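Triphenylmethane reductase (Citrobacter sp., PDB 2JL1) probably reduces triphenylmethane dyes with NADPH as hydride donor, binding the cofactor on a Rossmann-type fold of the NmrA-like family. Local coordinates at residues Thr263-Asp266 against Leu267-Ile271; Tyr107-Ala110 against Glu111-Ile114; Trp204-Asp207 against Glu208-Gln211; Ile115-Ala118 against His119-Ala123. All coordinates share one frame; numbering follows the deposited sequence.

In the fold
All four contacts are local and lie in series along the chain, in the order interaction 2, interaction 4, interaction 3, interaction 1. Interactions 2 and 4 are neighbours, with centres about 8 Å apart, and together form the link from strand 101-107 into helix 117-130, part of a beta-alpha-beta unit of the parallel Rossmann sheet; the side chains of Y107 and H121 both lie about 5 Å from the NADP. Interaction 3 starts helix 206-217, and its centre is about 28 Å from that of interaction 4. Interaction 1 starts helix 266-271. The centres of interactions 1 and 2 are about 17 Å apart, yet T263 and S264 pack on F109. The loop after strand 101-107 thus touches the loop that leads into helix 266-271.

Interaction 1: residues Thr263-Asp266 against Leu267-Ile271; sequences TSDD and LQKLI
The K269 side chain folds back over the carbonyl of D265: its CG lies 3.2 Å from D265 O, and the chain runs on past D265 CB until NZ is 4.0 Å from that carbon. With chi1 at -71°, CG sits beside the backbone N, which turns the chain back toward the preceding turn. The charged ends stay apart, D265 OD2 and K269 NZ being separated by 4.1 Å, too far for a salt bridge. A water lies between them, donating to D265 OD2; its bond from K269 NZ is modelled unusually short. OD1 of the same carboxylate is held by N201. The D265 carbonyl also accepts from K269 N at 2.9 Å, with the donor almost in line with C=O (168°). One residue on, L270 N donates to D266 O at 3.1 Å, tilted from the carbonyl plane. D266 OD2 accepts from N197 N. L267 is buried against V173, A181 and L198. Upstream, S264 OG accepts from D266 N over 3.0 Å at a nearly straight 163°, and a water accepts from Q268 N. A serine hydroxyl satisfying an early amide in this way is characteristic of a capped helix N-terminus, here that of helix 266-271.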
loop_
_atom_site.group_PDB
_atom_site.type_symbol
_atom_site.label_atom_id
_atom_site.label_comp_id
_atom_site.label_asym_id
_atom_site.label_seq_id
_atom_site.Cartn_x
_atom_site.Cartn_y
_atom_site.Cartn_z
ATOM N N THR A 263 8.870 16.364 14.553
ATOM C CA THR A 263 10.268 15.973 14.695
ATOM C C THR A 263 10.490 14.626 15.365
ATOM O O THR A 263 9.611 14.045 16.022
ATOM C CB THR A 263 11.148 17.059 15.441
ATOM O OG1 THR A 263 10.833 17.058 16.831
ATOM C CG2 THR A 263 10.983 18.477 14.876
ATOM N N SER A 264 11.717 14.151 15.238
ATOM C CA SER A 264 12.115 12.908 15.866
ATOM C C SER A 264 13.623 13.004 16.114
ATOM O O SER A 264 14.325 13.739 15.402
ATOM C CB SER A 264 11.841 11.730 14.919
ATOM O OG SER A 264 12.415 10.526 15.427
ATOM N N ASP A 265 14.099 12.244 17.098
ATOM C CA ASP A 265 15.537 12.098 17.368
ATOM C C ASP A 265 16.184 10.915 16.620
ATOM O O ASP A 265 17.385 10.693 16.764
ATOM C CB ASP A 265 15.793 11.920 18.869
ATOM C CG ASP A 265 15.399 13.138 19.681
ATOM O OD1 ASP A 265 15.321 14.260 19.105
ATOM O OD2 ASP A 265 15.175 12.966 20.898
ATOM N N ASP A 266 15.411 10.205 15.799
ATOM C CA ASP A 266 15.913 8.983 15.127
ATOM C C ASP A 266 17.158 9.259 14.309
ATOM O O ASP A 266 18.120 8.492 14.399
ATOM C CB ASP A 266 14.876 8.342 14.204
ATOM C CG ASP A 266 13.694 7.764 14.948
ATOM O OD1 ASP A 266 13.724 7.669 16.189
ATOM O OD2 ASP A 266 12.717 7.401 14.279
ATOM N N LEU A 267 17.142 10.333 13.509
ATOM C CA LEU A 267 18.284 10.604 12.629
ATOM C C LEU A 267 19.529 10.950 13.440
ATOM O O LEU A 267 20.594 10.357 13.249
ATOM C CB LEU A 267 17.995 11.689 11.595
ATOM C CG LEU A 267 19.170 12.109 10.688
ATOM C CD1 LEU A 267 19.687 10.948 9.770
ATOM C CD2 LEU A 267 18.744 13.259 9.832
ATOM N N GLN A 268 19.386 11.904 14.352
ATOM C CA GLN A 268 20.497 12.288 15.209
ATOM C C GLN A 268 21.082 11.098 15.995
ATOM O O GLN A 268 22.298 11.003 16.165
ATOM C CB GLN A 268 20.055 13.410 16.138
ATOM C CG GLN A 268 21.163 13.960 17.002
ATOM C CD GLN A 268 20.615 14.433 18.303
ATOM O OE1 GLN A 268 20.354 13.631 19.202
ATOM N NE2 GLN A 268 20.391 15.730 18.413
ATOM N N LYS A 269 20.223 10.202 16.476
ATOM C CA LYS A 269 20.689 8.991 17.165
ATOM C C LYS A 269 21.490 8.050 16.264
ATOM O O LYS A 269 22.469 7.455 16.697
ATOM C CB LYS A 269 19.518 8.262 17.832
ATOM C CG LYS A 269 19.011 9.033 19.036
ATOM C CD LYS A 269 17.820 8.380 19.713
ATOM C CE LYS A 269 17.718 8.945 21.120
ATOM N NZ LYS A 269 16.305 9.057 21.565
ATOM N N LEU A 270 21.090 7.949 15.008
ATOM C CA LEU A 270 21.745 7.086 14.028
ATOM C C LEU A 270 23.102 7.612 13.534
ATOM O O LEU A 270 24.066 6.829 13.379
ATOM C CB LEU A 270 20.815 6.916 12.827
ATOM C CG LEU A 270 20.468 5.565 12.181
ATOM C CD1 LEU A 270 21.634 4.599 12.119
ATOM C CD2 LEU A 270 19.311 4.926 12.905
ATOM N N ILE A 271 23.180 8.914 13.256
ATOM C CA ILE A 271 24.364 9.490 12.601
ATOM C C ILE A 271 25.171 10.518 13.427
ATOM O O ILE A 271 26.214 10.981 12.961
ATOM C CB ILE A 271 24.031 10.078 11.194
ATOM C CG1 ILE A 271 23.197 11.363 11.311
ATOM C CG2 ILE A 271 23.350 9.016 10.305
ATOM C CD1 ILE A 271 23.173 12.191 10.039
HETATM O O HOH W 1 16.947 13.687 14.288
HETATM O O HOH W 2 15.176 10.851 22.801
#

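Interaction 2: residues Tyr107-Ala110 against Glu111-Ile114; sequences YAFA and EESI
The side-chain packing centres on Y107 and S113, where S113 OG meets the edge of the Y107 ring in its plane, 3.4 Å from CE2. S113 OG lies anti to its own backbone N (chi1 176°), which carries the hydroxyl across to the tyrosine. Beside F109, E112 OE1 comes within 3.8 Å of F109 CB, the glutamate chain being bent at chi2, which brings the carboxylate back to F109. Among the backbone bonds, E112 N donates to F109 O at 2.9 Å, and S113 N to A110 O at 3.0 Å; both donors stand above the carbonyl planes, by 43° and 66°. These i to i+3 bonds follow a type II beta turn from Y107 to A110, whose own closing bond is weak, and wind the chain into a short 3-10 segment on the way from strand 101-107 to helix 117-130 of the Rossmann-type fold. Polar ends pair outside the loop. E259 OE2 is hydrogen-bonded to both Y107 OH and S113 OG, drawing the two touching residues onto one carboxylate. E111 makes a salt bridge to R139, and E112 one to K262; E111 OE2 also binds a glycerol, probably from the crystallisation liquor.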
loop_
_atom_site.group_PDB
_atom_site.type_symbol
_atom_site.label_atom_id
_atom_site.label_comp_id
_atom_site.label_asym_id
_atom_site.label_seq_id
_atom_site.Cartn_x
_atom_site.Cartn_y
_atom_site.Cartn_z
ATOM N N TYR A 107 8.836 8.126 3.492
ATOM C CA TYR A 107 8.576 9.539 3.755
ATOM C C TYR A 107 8.126 9.624 5.210
ATOM O O TYR A 107 7.252 8.863 5.633
ATOM C CB TYR A 107 7.533 10.058 2.764
ATOM C CG TYR A 107 7.150 11.510 2.918
ATOM C CD1 TYR A 107 8.121 12.521 2.832
ATOM C CD2 TYR A 107 5.820 11.878 3.124
ATOM C CE1 TYR A 107 7.780 13.883 2.972
ATOM C CE2 TYR A 107 5.458 13.244 3.262
ATOM C CZ TYR A 107 6.454 14.237 3.178
ATOM O OH TYR A 107 6.131 15.582 3.318
ATOM N N ALA A 108 8.785 10.492 5.983
ATOM C CA ALA A 108 8.563 10.600 7.417
ATOM C C ALA A 108 7.143 11.026 7.689
ATOM O O ALA A 108 6.568 11.860 6.964
ATOM C CB ALA A 108 9.538 11.596 8.039
ATOM N N PHE A 109 6.579 10.455 8.733
ATOM C CA PHE A 109 5.232 10.780 9.184
ATOM C C PHE A 109 4.181 10.655 8.083
ATOM O O PHE A 109 3.204 11.415 8.062
ATOM C CB PHE A 109 5.214 12.148 9.865
ATOM C CG PHE A 109 6.222 12.256 10.979
ATOM C CD1 PHE A 109 6.077 11.498 12.142
ATOM C CD2 PHE A 109 7.322 13.064 10.843
ATOM C CE1 PHE A 109 7.016 11.584 13.179
ATOM C CE2 PHE A 109 8.265 13.164 11.869
ATOM C CZ PHE A 109 8.108 12.420 13.037
ATOM N N ALA A 110 4.369 9.677 7.190
ATOM C CA ALA A 110 3.511 9.558 5.997
ATOM C C ALA A 110 2.011 9.473 6.351
ATOM O O ALA A 110 1.161 10.051 5.643
ATOM C CB ALA A 110 3.937 8.342 5.153
ATOM N N GLU A 111 1.685 8.791 7.443
ATOM C CA GLU A 111 0.273 8.619 7.838
ATOM C C GLU A 111 -0.447 9.949 8.105
ATOM O O GLU A 111 -1.671 10.040 7.975
ATOM C CB GLU A 111 0.170 7.765 9.087
ATOM C CG GLU A 111 0.591 6.327 8.892
ATOM C CD GLU A 111 2.072 6.091 9.191
ATOM O OE1 GLU A 111 2.855 7.063 9.347
ATOM O OE2 GLU A 111 2.442 4.907 9.278
ATOM N N GLU A 112 0.321 10.973 8.472
ATOM C CA GLU A 112 -0.240 12.293 8.795
ATOM C C GLU A 112 -0.108 13.284 7.659
ATOM O O GLU A 112 -0.522 14.454 7.781
ATOM C CB GLU A 112 0.440 12.853 10.049
ATOM C CG GLU A 112 -0.039 12.151 11.301
ATOM C CD GLU A 112 0.717 10.873 11.596
ATOM O OE1 GLU A 112 1.938 10.804 11.316
ATOM O OE2 GLU A 112 0.097 9.939 12.141
ATOM N N SER A 113 0.480 12.819 6.567
ATOM C CA SER A 113 0.807 13.691 5.461
ATOM C C SER A 113 -0.415 14.105 4.651
ATOM O O SER A 113 -1.389 13.374 4.570
ATOM C CB SER A 113 1.842 13.026 4.563
ATOM O OG SER A 113 2.093 13.841 3.434
ATOM N N ILE A 114 -0.340 15.299 4.069
ATOM C CA ILE A 114 -1.374 15.812 3.211
ATOM C C ILE A 114 -0.925 15.946 1.751
ATOM O O ILE A 114 -1.637 16.535 0.947
ATOM C CB ILE A 114 -1.945 17.180 3.756
ATOM C CG1 ILE A 114 -0.946 18.335 3.535
ATOM C CG2 ILE A 114 -2.379 17.058 5.233
ATOM C CD1 ILE A 114 -1.487 19.733 3.952
#

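Interaction 3: residues Trp204-Asp207 against Glu208-Gln211; sequences WTFD and ELAQ
W204 reaches over the first turn of the helix from CB to the far rim of its indole. Its CB lies 3.4 Å from E208 OE1, the end of a glutamate chain that is extended beyond CG and crosses the T205 side chain at about a right angle. Chi1 of W204 is 52°, which sets CG between the backbone N and the carbonyl carbon and swings the indole along the L209 side chain, the two pointing the same way. At the five-membered ring, NE1 is spoken for by S172 OG. Along the six-membered ring, CE3 lies 4.1 Å from L209 CB, and CZ3 is 3.9 Å from L209 CD2. That same CZ3 stands 3.7 Å above the F206 ring plane, over its centre, while F206 CD2 meets the indole edge in the indole plane. F206 in turn meets Y252 edge-to-face. L209 CD2 completes the cluster at 3.9 Å from F206 CD2. In the backbone, L209 N donates to T205 O at 3.0 Å, in the carbonyl plane, and A210 N and Q211 N continue the alpha-helical series to F206 O and D207 O. Further out, D207 OD1 pairs with H223. T205 OG1 accepts from E208 N over a long, weak 3.4 Å at 161°, the bond of a threonine N-cap opening helix 206-217.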
loop_
_atom_site.group_PDB
_atom_site.type_symbol
_atom_site.label_atom_id
_atom_site.label_comp_id
_atom_site.label_asym_id
_atom_site.label_seq_id
_atom_site.Cartn_x
_atom_site.Cartn_y
_atom_site.Cartn_z
ATOM N N TRP A 204 13.297 24.843 11.086
ATOM C CA TRP A 204 13.528 26.239 10.703
ATOM C C TRP A 204 12.299 26.768 9.971
ATOM O O TRP A 204 11.369 26.017 9.657
ATOM C CB TRP A 204 14.778 26.329 9.811
ATOM C CG TRP A 204 14.795 25.369 8.596
ATOM C CD1 TRP A 204 15.224 24.081 8.590
ATOM C CD2 TRP A 204 14.423 25.670 7.232
ATOM N NE1 TRP A 204 15.120 23.543 7.334
ATOM C CE2 TRP A 204 14.644 24.495 6.474
ATOM C CE3 TRP A 204 13.933 26.814 6.585
ATOM C CZ2 TRP A 204 14.374 24.420 5.094
ATOM C CZ3 TRP A 204 13.659 26.749 5.219
ATOM C CH2 TRP A 204 13.878 25.559 4.483
ATOM N N THR A 205 12.273 28.070 9.732
ATOM C CA THR A 205 11.198 28.670 8.988
ATOM C C THR A 205 11.876 29.439 7.863
ATOM O O THR A 205 13.118 29.650 7.890
ATOM C CB THR A 205 10.369 29.635 9.872
ATOM O OG1 THR A 205 11.236 30.643 10.408
ATOM C CG2 THR A 205 9.686 28.861 11.046
ATOM N N PHE A 206 11.091 29.898 6.903
ATOM C CA PHE A 206 11.677 30.690 5.817
ATOM C C PHE A 206 12.149 32.082 6.248
ATOM O O PHE A 206 13.130 32.592 5.711
ATOM C CB PHE A 206 10.758 30.715 4.601
ATOM C CG PHE A 206 10.797 29.440 3.826
ATOM C CD1 PHE A 206 9.904 28.411 4.109
ATOM C CD2 PHE A 206 11.779 29.233 2.850
ATOM C CE1 PHE A 206 9.952 27.210 3.406
ATOM C CE2 PHE A 206 11.848 27.997 2.142
ATOM C CZ PHE A 206 10.934 26.992 2.435
ATOM N N ASP A 207 11.475 32.679 7.233
ATOM C CA ASP A 207 12.012 33.862 7.913
ATOM C C ASP A 207 13.447 33.650 8.384
ATOM O O ASP A 207 14.304 34.498 8.138
ATOM C CB ASP A 207 11.134 34.278 9.097
ATOM C CG ASP A 207 9.961 35.127 8.680
ATOM O OD1 ASP A 207 9.765 35.362 7.467
ATOM O OD2 ASP A 207 9.244 35.605 9.574
ATOM N N GLU A 208 13.692 32.527 9.057
ATOM C CA GLU A 208 15.010 32.130 9.547
ATOM C C GLU A 208 16.009 31.914 8.408
ATOM O O GLU A 208 17.160 32.324 8.504
ATOM C CB GLU A 208 14.940 30.831 10.358
ATOM C CG GLU A 208 16.272 30.518 11.028
ATOM C CD GLU A 208 16.253 29.306 11.938
ATOM O OE1 GLU A 208 15.176 28.701 12.153
ATOM O OE2 GLU A 208 17.345 28.991 12.463
ATOM N N LEU A 209 15.564 31.247 7.338
ATOM C CA LEU A 209 16.407 31.081 6.169
ATOM C C LEU A 209 16.841 32.421 5.574
ATOM O O LEU A 209 17.989 32.561 5.139
ATOM C CB LEU A 209 15.694 30.242 5.082
ATOM C CG LEU A 209 16.520 29.936 3.815
ATOM C CD1 LEU A 209 17.860 29.272 4.174
ATOM C CD2 LEU A 209 15.718 29.043 2.867
ATOM N N ALA A 210 15.919 33.376 5.489
ATOM C CA ALA A 210 16.262 34.702 4.932
ATOM C C ALA A 210 17.284 35.421 5.823
ATOM O O ALA A 210 18.188 36.134 5.324
ATOM C CB ALA A 210 15.007 35.554 4.733
ATOM N N GLN A 211 17.161 35.218 7.132
ATOM C CA GLN A 211 18.053 35.868 8.110
ATOM C C GLN A 211 19.419 35.241 8.013
ATOM O O GLN A 211 20.411 35.951 7.992
ATOM C CB GLN A 211 17.500 35.792 9.561
ATOM C CG GLN A 211 18.508 36.213 10.671
ATOM C CD GLN A 211 18.828 37.710 10.703
ATOM O OE1 GLN A 211 18.006 38.549 10.314
ATOM N NE2 GLN A 211 20.038 38.052 11.171
#

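Interaction 4: residues Ile115-Ala118 against His119-Ala123; sequences IPLA and HVHLA
L117 O is gripped by two amides: H121 N at 3.3 Å, in the carbonyl plane with a 158° angle at its hydrogen, and V120 N at 3.1 Å, a weak bond bent to 123°. Just before it, P116 O accepts from H119 N at 2.9 Å, the donor standing above the carbonyl plane, and a water bound to H119 ND1 adds a weak bond to the same oxygen. A118 O takes L122 N at 3.0 Å, so the i to i+4 pattern takes hold as helix 117-130 gets under way. L117 divides its branches. With CG anti to the backbone N (chi1 -173°), its CD1 packs 3.9 Å from V120 CG2, while CD2 approaches H121 NE2 at 3.5 Å, the imidazole and leucine crossing at an angle. H121 CD2 also rests 3.4 Å from L117 O. The other imidazole nitrogen, ND1, is hydrogen-bonded to Y104 OH, and the ring touches S74, a residue of the NADP site. H119, V120, L122 and A123 pack on T130 and Y126 of the second subunit. The ND1 bond to Y104 OH, with L117 packed near NE2, probably limits rotation of the buried H121 ring beside the cofactor.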
loop_
_atom_site.group_PDB
_atom_site.type_symbol
_atom_site.label_atom_id
_atom_site.label_comp_id
_atom_site.label_asym_id
_atom_site.label_seq_id
_atom_site.Cartn_x
_atom_site.Cartn_y
_atom_site.Cartn_z
ATOM N N ILE A 115 0.254 15.433 1.399
ATOM C CA ILE A 115 0.650 15.379 -0.010
ATOM C C ILE A 115 0.453 13.955 -0.606
ATOM O O ILE A 115 0.685 12.955 0.093
ATOM C CB ILE A 115 2.074 15.871 -0.220
ATOM C CG1 ILE A 115 3.071 14.908 0.393
ATOM C CG2 ILE A 115 2.248 17.293 0.390
ATOM C CD1 ILE A 115 4.286 14.669 -0.470
ATOM N N PRO A 116 -0.025 13.860 -1.873
ATOM C CA PRO A 116 -0.355 12.568 -2.501
ATOM C C PRO A 116 0.759 11.502 -2.482
ATOM O O PRO A 116 0.466 10.326 -2.277
ATOM C CB PRO A 116 -0.729 12.973 -3.934
ATOM C CG PRO A 116 -1.297 14.348 -3.778
ATOM C CD PRO A 116 -0.366 14.989 -2.771
ATOM N N LEU A 117 2.013 11.921 -2.649
ATOM C CA LEU A 117 3.156 10.999 -2.651
ATOM C C LEU A 117 3.270 10.154 -1.364
ATOM O O LEU A 117 3.797 9.046 -1.409
ATOM C CB LEU A 117 4.477 11.738 -2.974
ATOM C CG LEU A 117 5.669 10.775 -3.153
ATOM C CD1 LEU A 117 5.547 9.922 -4.429
ATOM C CD2 LEU A 117 7.009 11.492 -3.101
ATOM N N ALA A 118 2.744 10.643 -0.236
ATOM C CA ALA A 118 2.755 9.859 1.012
ATOM C C ALA A 118 2.038 8.520 0.806
ATOM O O ALA A 118 2.396 7.521 1.396
ATOM C CB ALA A 118 2.066 10.619 2.122
ATOM N N HIS A 119 0.989 8.540 -0.020
ATOM C CA HIS A 119 0.213 7.334 -0.275
ATOM C C HIS A 119 1.036 6.258 -0.979
ATOM O O HIS A 119 0.860 5.055 -0.713
ATOM C CB HIS A 119 -1.080 7.682 -1.013
ATOM C CG HIS A 119 -2.038 8.450 -0.162
ATOM N ND1 HIS A 119 -2.944 9.356 -0.670
ATOM C CD2 HIS A 119 -2.177 8.487 1.180
ATOM C CE1 HIS A 119 -3.642 9.871 0.325
ATOM N NE2 HIS A 119 -3.183 9.373 1.459
ATOM N N VAL A 120 1.908 6.695 -1.888
ATOM C CA VAL A 120 2.789 5.791 -2.623
ATOM C C VAL A 120 3.735 5.106 -1.644
ATOM O O VAL A 120 3.981 3.903 -1.745
ATOM C CB VAL A 120 3.673 6.552 -3.640
ATOM C CG1 VAL A 120 4.717 5.595 -4.257
ATOM C CG2 VAL A 120 2.827 7.180 -4.761
ATOM N N HIS A 121 4.300 5.892 -0.726
ATOM C CA HIS A 121 5.269 5.356 0.226
ATOM C C HIS A 121 4.631 4.355 1.174
ATOM O O HIS A 121 5.208 3.295 1.468
ATOM C CB HIS A 121 5.980 6.498 0.967
ATOM C CG HIS A 121 6.913 7.264 0.089
ATOM N ND1 HIS A 121 7.948 6.658 -0.604
ATOM C CD2 HIS A 121 6.930 8.567 -0.269
ATOM C CE1 HIS A 121 8.573 7.569 -1.333
ATOM N NE2 HIS A 121 7.983 8.737 -1.136
ATOM N N LEU A 122 3.416 4.664 1.622
ATOM C CA LEU A 122 2.690 3.734 2.528
ATOM C C LEU A 122 2.279 2.439 1.792
ATOM O O LEU A 122 2.405 1.333 2.348
ATOM C CB LEU A 122 1.485 4.427 3.147
ATOM C CG LEU A 122 1.812 5.446 4.262
ATOM C CD1 LEU A 122 0.696 6.517 4.387
ATOM C CD2 LEU A 122 2.038 4.732 5.595
ATOM N N ALA A 123 1.831 2.570 0.541
ATOM C CA ALA A 123 1.494 1.402 -0.289
ATOM C C ALA A 123 2.727 0.513 -0.459
ATOM O O ALA A 123 2.640 -0.728 -0.382
ATOM C CB ALA A 123 0.929 1.843 -1.666
HETATM O O HOH W 3 -2.792 10.391 -3.477
#